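Local coordinates for phosphate transport system protein phoU (PDB 2I0M) that probably takes part in regulating phosphate uptake, as a zinc-binding, all-helical homodimer of the PhoU family, at residues H140-A149 against I197-E208. Residues are numbered along the deposited sequence; the frame is centred on the assembly and turned at random.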
loop_
_atom_site.group_PDB
_atom_site.type_symbol
_atom_site.label_atom_id
_atom_site.label_comp_id
_atom_site.label_asym_id
_atom_site.label_seq_id
_atom_site.Cartn_x
_atom_site.Cartn_y
_atom_site.Cartn_z
ATOM N N HIS A 140 -13.798 12.292 -13.407
ATOM C CA HIS A 140 -12.910 13.157 -12.615
ATOM C C HIS A 140 -13.652 13.884 -11.466
ATOM O O HIS A 140 -13.199 14.917 -10.980
ATOM C CB HIS A 140 -12.177 14.173 -13.516
ATOM C CG HIS A 140 -11.448 13.558 -14.673
ATOM N ND1 HIS A 140 -10.858 12.311 -14.612
ATOM C CD2 HIS A 140 -11.190 14.036 -15.916
ATOM C CE1 HIS A 140 -10.286 12.042 -15.773
ATOM N NE2 HIS A 140 -10.470 13.073 -16.580
ATOM N N GLN A 141 -14.782 13.313 -11.048
ATOM C CA GLN A 141 -15.646 13.807 -9.973
ATOM C C GLN A 141 -15.059 13.461 -8.583
ATOM O O GLN A 141 -15.165 12.305 -8.141
ATOM C CB GLN A 141 -16.994 13.088 -10.099
ATOM C CG GLN A 141 -18.223 13.939 -9.945
ATOM C CD GLN A 141 -18.734 14.447 -11.270
ATOM O OE1 GLN A 141 -19.803 14.031 -11.734
ATOM N NE2 GLN A 141 -17.982 15.344 -11.895
ATOM N N ALA A 142 -14.471 14.443 -7.893
ATOM C CA ALA A 142 -13.975 14.257 -6.519
ATOM C C ALA A 142 -14.971 13.546 -5.593
ATOM O O ALA A 142 -14.598 12.650 -4.841
ATOM C CB ALA A 142 -13.551 15.596 -5.914
ATOM N N SER A 143 -16.240 13.926 -5.678
ATOM C CA SER A 143 -17.279 13.415 -4.773
ATOM C C SER A 143 -17.637 11.947 -4.944
ATOM O O SER A 143 -17.853 11.251 -3.958
ATOM C CB SER A 143 -18.532 14.263 -4.876
ATOM O OG SER A 143 -18.163 15.616 -4.756
ATOM N N LYS A 144 -17.704 11.472 -6.178
ATOM C CA LYS A 144 -17.887 10.042 -6.383
ATOM C C LYS A 144 -16.661 9.272 -5.843
ATOM O O LYS A 144 -16.825 8.251 -5.180
ATOM C CB LYS A 144 -18.216 9.686 -7.851
ATOM C CG LYS A 144 -19.239 10.618 -8.523
ATOM C CD LYS A 144 -20.206 9.888 -9.480
ATOM C CE LYS A 144 -19.456 9.120 -10.576
ATOM N NZ LYS A 144 -20.306 8.054 -11.230
ATOM N N ALA A 145 -15.452 9.788 -6.081
ATOM C CA ALA A 145 -14.232 9.199 -5.506
ATOM C C ALA A 145 -14.322 9.085 -3.990
ATOM O O ALA A 145 -14.095 8.018 -3.436
ATOM C CB ALA A 145 -12.990 9.995 -5.906
ATOM N N ILE A 146 -14.669 10.196 -3.336
ATOM C CA ILE A 146 -14.775 10.276 -1.876
ATOM C C ILE A 146 -15.805 9.289 -1.304
ATOM O O ILE A 146 -15.520 8.606 -0.309
ATOM C CB ILE A 146 -15.094 11.717 -1.417
ATOM C CG1 ILE A 146 -13.891 12.631 -1.674
ATOM C CG2 ILE A 146 -15.515 11.749 0.058
ATOM C CD1 ILE A 146 -14.183 14.113 -1.523
ATOM N N SER A 147 -16.986 9.213 -1.925
ATOM C CA SER A 147 -17.994 8.247 -1.499
ATOM C C SER A 147 -17.505 6.786 -1.633
ATOM O O SER A 147 -17.756 5.971 -0.739
ATOM C CB SER A 147 -19.336 8.480 -2.206
ATOM O OG SER A 147 -19.208 8.254 -3.600
ATOM N N ILE A 148 -16.778 6.471 -2.708
ATOM C CA ILE A 148 -16.159 5.139 -2.859
ATOM C C ILE A 148 -15.131 4.816 -1.763
ATOM O O ILE A 148 -15.171 3.726 -1.166
ATOM C CB ILE A 148 -15.528 4.943 -4.259
ATOM C CG1 ILE A 148 -16.624 4.964 -5.343
ATOM C CG2 ILE A 148 -14.702 3.633 -4.325
ATOM C CD1 ILE A 148 -16.097 5.247 -6.724
ATOM N N ALA A 149 -14.224 5.765 -1.504
ATOM C CA ALA A 149 -13.196 5.627 -0.465
ATOM C C ALA A 149 -13.807 5.322 0.891
ATOM O O ALA A 149 -13.254 4.526 1.646
ATOM C CB ALA A 149 -12.317 6.888 -0.376
ATOM N N ILE A 197 -7.639 0.987 -3.685
ATOM C CA ILE A 197 -8.798 1.659 -4.304
ATOM C C ILE A 197 -9.015 3.043 -3.687
ATOM O O ILE A 197 -9.248 4.023 -4.414
ATOM C CB ILE A 197 -10.093 0.812 -4.173
ATOM C CG1 ILE A 197 -9.947 -0.494 -4.973
ATOM C CG2 ILE A 197 -11.313 1.596 -4.638
ATOM C CD1 ILE A 197 -11.013 -1.534 -4.680
ATOM N N ALA A 198 -8.938 3.111 -2.354
ATOM C CA ALA A 198 -9.095 4.350 -1.610
ATOM C C ALA A 198 -7.975 5.342 -1.966
ATOM O O ALA A 198 -8.231 6.521 -2.162
ATOM C CB ALA A 198 -9.099 4.059 -0.093
ATOM N N ASN A 199 -6.741 4.853 -2.025
ATOM C CA ASN A 199 -5.625 5.587 -2.576
ATOM C C ASN A 199 -5.875 6.146 -3.993
ATOM O O ASN A 199 -5.485 7.270 -4.273
ATOM C CB ASN A 199 -4.349 4.733 -2.545
ATOM C CG ASN A 199 -3.754 4.591 -1.133
ATOM O OD1 ASN A 199 -3.098 3.582 -0.816
ATOM N ND2 ASN A 199 -3.972 5.594 -0.292
ATOM N N ILE A 200 -6.545 5.400 -4.869
ATOM C CA ILE A 200 -6.776 5.893 -6.236
ATOM C C ILE A 200 -7.829 6.993 -6.199
ATOM O O ILE A 200 -7.708 8.005 -6.892
ATOM C CB ILE A 200 -7.136 4.777 -7.244
ATOM C CG1 ILE A 200 -6.013 3.734 -7.335
ATOM C CG2 ILE A 200 -7.397 5.366 -8.636
ATOM C CD1 ILE A 200 -6.389 2.480 -8.097
ATOM N N CYS A 201 -8.818 6.801 -5.328
ATOM C CA CYS A 201 -9.812 7.816 -4.977
ATOM C C CYS A 201 -9.221 9.159 -4.536
ATOM O O CYS A 201 -9.637 10.193 -5.023
ATOM C CB CYS A 201 -10.791 7.263 -3.931
ATOM S SG CYS A 201 -11.894 5.957 -4.562
ATOM N N GLU A 202 -8.255 9.136 -3.617
ATOM C CA GLU A 202 -7.564 10.354 -3.157
ATOM C C GLU A 202 -6.812 11.066 -4.282
ATOM O O GLU A 202 -6.809 12.284 -4.355
ATOM C CB GLU A 202 -6.580 10.042 -2.027
ATOM C CG GLU A 202 -7.214 9.437 -0.781
ATOM C CD GLU A 202 -6.215 9.243 0.357
ATOM O OE1 GLU A 202 -6.471 9.755 1.462
ATOM O OE2 GLU A 202 -5.179 8.572 0.152
ATOM N N ARG A 203 -6.169 10.290 -5.142
ATOM C CA ARG A 203 -5.513 10.794 -6.352
ATOM C C ARG A 203 -6.504 11.528 -7.259
ATOM O O ARG A 203 -6.168 12.523 -7.896
ATOM C CB ARG A 203 -4.895 9.612 -7.122
ATOM C CG ARG A 203 -3.769 9.973 -8.053
ATOM C CD ARG A 203 -2.406 10.060 -7.330
ATOM N NE ARG A 203 -1.987 11.447 -7.182
ATOM C CZ ARG A 203 -0.777 11.854 -6.814
ATOM N NH1 ARG A 203 0.190 10.983 -6.555
ATOM N NH2 ARG A 203 -0.545 13.157 -6.721
ATOM N N LEU A 204 -7.723 11.008 -7.315
ATOM C CA LEU A 204 -8.810 11.636 -8.065
ATOM C C LEU A 204 -9.214 12.972 -7.419
ATOM O O LEU A 204 -9.477 13.953 -8.128
ATOM C CB LEU A 204 -9.995 10.670 -8.149
ATOM C CG LEU A 204 -10.861 10.466 -9.401
ATOM C CD1 LEU A 204 -10.131 10.812 -10.699
ATOM C CD2 LEU A 204 -11.394 9.008 -9.434
ATOM N N VAL A 205 -9.232 13.033 -6.085
ATOM C CA VAL A 205 -9.586 14.307 -5.441
ATOM C C VAL A 205 -8.487 15.347 -5.689
ATOM O O VAL A 205 -8.791 16.497 -5.985
ATOM C CB VAL A 205 -10.087 14.179 -3.942
ATOM C CG1 VAL A 205 -9.121 13.422 -3.100
ATOM C CG2 VAL A 205 -10.335 15.558 -3.302
ATOM N N TYR A 206 -7.226 14.907 -5.618
ATOM C CA TYR A 206 -6.054 15.709 -5.966
ATOM C C TYR A 206 -6.114 16.254 -7.394
ATOM O O TYR A 206 -5.640 17.353 -7.673
ATOM C CB TYR A 206 -4.779 14.876 -5.764
ATOM C CG TYR A 206 -3.629 15.244 -6.671
ATOM C CD1 TYR A 206 -2.672 16.192 -6.281
ATOM C CD2 TYR A 206 -3.492 14.637 -7.916
ATOM C CE1 TYR A 206 -1.598 16.527 -7.131
ATOM C CE2 TYR A 206 -2.447 14.957 -8.765
ATOM C CZ TYR A 206 -1.500 15.889 -8.371
ATOM O OH TYR A 206 -0.475 16.187 -9.244
ATOM N N LEU A 207 -6.683 15.468 -8.297
ATOM C CA LEU A 207 -6.790 15.862 -9.694
ATOM C C LEU A 207 -7.759 17.053 -9.867
ATOM O O LEU A 207 -7.458 18.023 -10.564
ATOM C CB LEU A 207 -7.175 14.641 -10.543
ATOM C CG LEU A 207 -7.438 14.746 -12.046
ATOM C CD1 LEU A 207 -6.298 15.440 -12.795
ATOM C CD2 LEU A 207 -7.718 13.370 -12.616
ATOM N N GLU A 208 -8.904 17.001 -9.203
ATOM C CA GLU A 208 -9.854 18.095 -9.276
ATOM C C GLU A 208 -9.432 19.276 -8.417
ATOM O O GLU A 208 -9.643 20.428 -8.779
ATOM C CB GLU A 208 -11.255 17.632 -8.883
ATOM C CG GLU A 208 -12.299 18.749 -9.059
ATOM C CD GLU A 208 -13.678 18.252 -9.422
ATOM O OE1 GLU A 208 -14.051 17.142 -9.016
ATOM O OE2 GLU A 208 -14.400 18.993 -10.114
#
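Ala145 and Cys201 meet where segments 142-149 and 197-208 of two helices run nearly antiparallel, at 158°, their axes 8.3 Å apart at the closest. Small residues permit this closeness: Ala142, Ala145 and Ala149 line one side of the shorter helix, and Ala149 faces another small residue, Ala198, on the longer helix. The methyl of Ala145 is a low bump settled between Cys201 and Leu204, with CB 3.5 Å from Cys201 O and 3.8 Å from Leu204 CB. Cys201 fits the hollow between Ala145, Ile148 and Ala149; its SG, anti to the carbonyl carbon (chi1 -69°), lies 3.7 Å from Ile148 CG2. That same CG2 touches Ile197 CG2, the two isoleucine side chains crossing at about a right angle. At the other end, Val205 CG2 nestles against the methyl of Ala142, and Leu204 CD1 reaches the edge of the His140 ring while Leu207 CD2 makes an off-centre CH-pi contact with it, 4.3 Å from the ring centroid. Glu208, its chain bent at chi2, brings OE1 3.0 Å from Ala142 N in an almost straight hydrogen bond (174°), at a helix N-terminus that would probably favour its negative charge. Helix 117-136 also packs against Ile148 and Ile197. Close, alanine-lined antiparallel packing of this kind resembles an Alacoil, here within the second PhoU domain.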